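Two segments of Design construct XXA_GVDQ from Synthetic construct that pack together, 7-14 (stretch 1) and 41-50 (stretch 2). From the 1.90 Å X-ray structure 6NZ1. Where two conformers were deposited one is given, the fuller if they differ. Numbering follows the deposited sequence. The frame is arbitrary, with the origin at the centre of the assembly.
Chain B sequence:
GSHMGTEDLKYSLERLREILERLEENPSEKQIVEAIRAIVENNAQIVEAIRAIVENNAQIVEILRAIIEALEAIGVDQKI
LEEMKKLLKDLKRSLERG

Stretch 1, residues 7-14: EDLKYSLE
Stretch 2, residues 41-50: ENNAQIVEAI

One buried hydrogen bond crosses between these two helical segments: Asn42 ND2 donates to Ser12 OG at 2.8 Å, with an N-H...O angle of 156°. It illustrates how a small residue and a reaching one can share a tight polar site between helices. Ser12 (chi1 p, 59°) points its CA-to-CB bond toward the partner helix, whereas Asn42 leaves sideways and brings its amide nearer through chi1 t and chi2 -120°. The backbones come close here, Ser12 CA lying 5.4 Å from Asn42 CA. Asn42 OD1 is satisfied elsewhere in the structure.

Both segments, 7-14 and 41-50, are helical throughout, with phi/psi near -65/-40, and continue beyond both ends. They run nearly antiparallel, at 163°, with axes 9.2 Å apart at closest approach. One turn from the polar pair, the register sets Leu9 CA 6.2 Å from Gln45 CA.

Here Leu9 makes the apolar contacts, and its CD2 also packs against a backbone oxygen, 3.3 Å from Gln45 O. Leu9 (m, t; chi2 -151°) departs sideways but folds its end inward, placing CD1 4.0 Å from Ile46 CG1 (Ile46 m, t) and 4.3 Å from Ala49 CB. The CA-to-CB bond of Gln45 (m, m, chi3 -37°) points toward stretch 1, and its OE1 lies 3.5 Å from Asp8 CB (Asp8 chi1 m).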

# COMPACT_ATOMS: atom_id res chain seq x y z
N GLU B 7 -7.42 9.11 -5.00
CA GLU B 7 -8.15 9.64 -6.14
C GLU B 7 -7.19 10.19 -7.19
O GLU B 7 -7.53 10.21 -8.38
CB GLU B 7 -9.11 10.74 -5.70
CG GLU B 7 -10.37 10.22 -5.05
CD GLU B 7 -10.99 11.22 -4.08
OE1 GLU B 7 -10.94 12.44 -4.37
OE2 GLU B 7 -11.53 10.79 -3.04
N ASP B 8 -6.01 10.64 -6.76
CA ASP B 8 -4.96 11.00 -7.70
C ASP B 8 -4.64 9.82 -8.59
O ASP B 8 -4.43 9.96 -9.80
CB ASP B 8 -3.70 11.45 -6.95
CG ASP B 8 -3.98 12.55 -5.95
OD1 ASP B 8 -5.14 12.97 -5.85
OD2 ASP B 8 -3.06 13.00 -5.25
N LEU B 9 -4.65 8.62 -8.01
CA LEU B 9 -4.34 7.43 -8.78
C LEU B 9 -5.44 7.12 -9.78
O LEU B 9 -5.16 6.72 -10.92
CB LEU B 9 -4.15 6.24 -7.84
CG LEU B 9 -3.11 6.23 -6.73
CD1 LEU B 9 -2.67 4.78 -6.47
CD2 LEU B 9 -1.97 7.05 -7.02
N LYS B 10 -6.70 7.27 -9.39
CA LYS B 10 -7.80 6.99 -10.31
C LYS B 10 -7.83 8.00 -11.44
O LYS B 10 -8.14 7.65 -12.58
CB LYS B 10 -9.13 7.01 -9.57
CG LYS B 10 -10.28 6.44 -10.39
N TYR B 11 -7.53 9.26 -11.15
CA TYR B 11 -7.54 10.27 -12.19
C TYR B 11 -6.40 10.06 -13.19
O TYR B 11 -6.58 10.27 -14.39
CB TYR B 11 -7.44 11.64 -11.56
CG TYR B 11 -8.72 12.12 -10.92
CD1 TYR B 11 -9.95 11.89 -11.52
CD2 TYR B 11 -8.69 12.82 -9.73
CE1 TYR B 11 -11.12 12.35 -10.96
CE2 TYR B 11 -9.85 13.28 -9.15
CZ TYR B 11 -11.06 13.04 -9.77
OH TYR B 11 -12.22 13.50 -9.18
N SER B 12 -5.21 9.70 -12.70
CA SER B 12 -4.09 9.48 -13.60
C SER B 12 -4.22 8.16 -14.35
O SER B 12 -3.74 8.04 -15.48
CB SER B 12 -2.77 9.54 -12.82
OG SER B 12 -2.69 8.59 -11.77
N LEU B 13 -4.89 7.18 -13.77
CA LEU B 13 -5.20 5.97 -14.51
C LEU B 13 -6.21 6.26 -15.63
O LEU B 13 -6.03 5.80 -16.76
CB LEU B 13 -5.72 4.90 -13.56
CG LEU B 13 -6.05 3.56 -14.21
CD1 LEU B 13 -4.84 2.96 -14.95
CD2 LEU B 13 -6.54 2.56 -13.22
N GLU B 14 -7.28 7.00 -15.33
CA GLU B 14 -8.28 7.30 -16.35
C GLU B 14 -7.66 8.08 -17.50
O GLU B 14 -7.95 7.82 -18.67
CB GLU B 14 -9.44 8.08 -15.74
CG GLU B 14 -10.34 7.22 -14.85
CD GLU B 14 -11.40 8.01 -14.09
OE1 GLU B 14 -11.27 9.24 -13.95
OE2 GLU B 14 -12.38 7.40 -13.62
N GLU B 41 3.85 9.41 -14.77
CA GLU B 41 3.09 10.18 -13.81
C GLU B 41 2.26 9.27 -12.92
O GLU B 41 2.18 9.48 -11.71
CB GLU B 41 2.18 11.18 -14.52
CG GLU B 41 2.81 12.04 -15.61
CD GLU B 41 3.94 12.96 -15.13
OE1 GLU B 41 4.11 14.04 -15.77
OE2 GLU B 41 4.66 12.59 -14.17
N ASN B 42 1.61 8.26 -13.51
CA ASN B 42 0.80 7.34 -12.72
C ASN B 42 1.67 6.56 -11.74
O ASN B 42 1.32 6.40 -10.57
CB ASN B 42 0.06 6.39 -13.67
CG ASN B 42 -0.88 5.45 -12.95
OD1 ASN B 42 -0.73 4.24 -13.03
ND2 ASN B 42 -1.86 6.00 -12.29
N ASN B 43 2.84 6.11 -12.19
CA ASN B 43 3.70 5.36 -11.30
C ASN B 43 4.24 6.24 -10.18
O ASN B 43 4.38 5.78 -9.04
CB ASN B 43 4.83 4.75 -12.11
CG ASN B 43 4.39 3.51 -12.85
OD1 ASN B 43 3.25 3.40 -13.27
ND2 ASN B 43 5.30 2.56 -13.00
N ALA B 44 4.55 7.50 -10.47
CA ALA B 44 5.03 8.38 -9.42
C ALA B 44 3.98 8.57 -8.33
O ALA B 44 4.32 8.73 -7.15
CB ALA B 44 5.43 9.72 -10.01
N GLN B 45 2.71 8.55 -8.71
CA GLN B 45 1.64 8.66 -7.73
C GLN B 45 1.40 7.35 -7.00
O GLN B 45 1.07 7.36 -5.81
CB GLN B 45 0.35 9.12 -8.40
CG GLN B 45 0.40 10.55 -8.95
CD GLN B 45 0.46 11.59 -7.86
OE1 GLN B 45 -0.16 11.43 -6.81
NE2 GLN B 45 1.20 12.67 -8.10
N ILE B 46 1.56 6.21 -7.68
CA ILE B 46 1.48 4.91 -7.03
C ILE B 46 2.56 4.79 -5.96
O ILE B 46 2.30 4.34 -4.83
CB ILE B 46 1.59 3.78 -8.07
CG1 ILE B 46 0.34 3.78 -8.97
CG2 ILE B 46 1.78 2.44 -7.40
CD1 ILE B 46 0.23 2.60 -9.91
N VAL B 47 3.78 5.20 -6.29
CA VAL B 47 4.86 5.17 -5.31
C VAL B 47 4.54 6.07 -4.11
O VAL B 47 4.79 5.69 -2.96
CB VAL B 47 6.17 5.56 -6.01
CG1 VAL B 47 7.31 5.70 -5.02
CG2 VAL B 47 6.49 4.53 -7.09
N GLU B 48 4.02 7.27 -4.35
CA GLU B 48 3.71 8.15 -3.23
C GLU B 48 2.70 7.51 -2.30
O GLU B 48 2.82 7.60 -1.07
CB GLU B 48 3.17 9.49 -3.73
CG GLU B 48 4.19 10.38 -4.39
CD GLU B 48 5.41 10.63 -3.53
OE1 GLU B 48 5.43 11.66 -2.83
OE2 GLU B 48 6.36 9.81 -3.57
N ALA B 49 1.69 6.85 -2.86
CA ALA B 49 0.70 6.18 -2.03
C ALA B 49 1.33 5.09 -1.18
O ALA B 49 1.04 4.98 0.02
CB ALA B 49 -0.41 5.61 -2.91
N ILE B 50 2.18 4.25 -1.78
CA ILE B 50 2.78 3.14 -1.05
C ILE B 50 3.66 3.66 0.08
O ILE B 50 3.69 3.08 1.17
CB ILE B 50 3.56 2.24 -2.02
CG1 ILE B 50 2.56 1.47 -2.88
CG2 ILE B 50 4.48 1.29 -1.27
CD1 ILE B 50 3.17 0.55 -3.89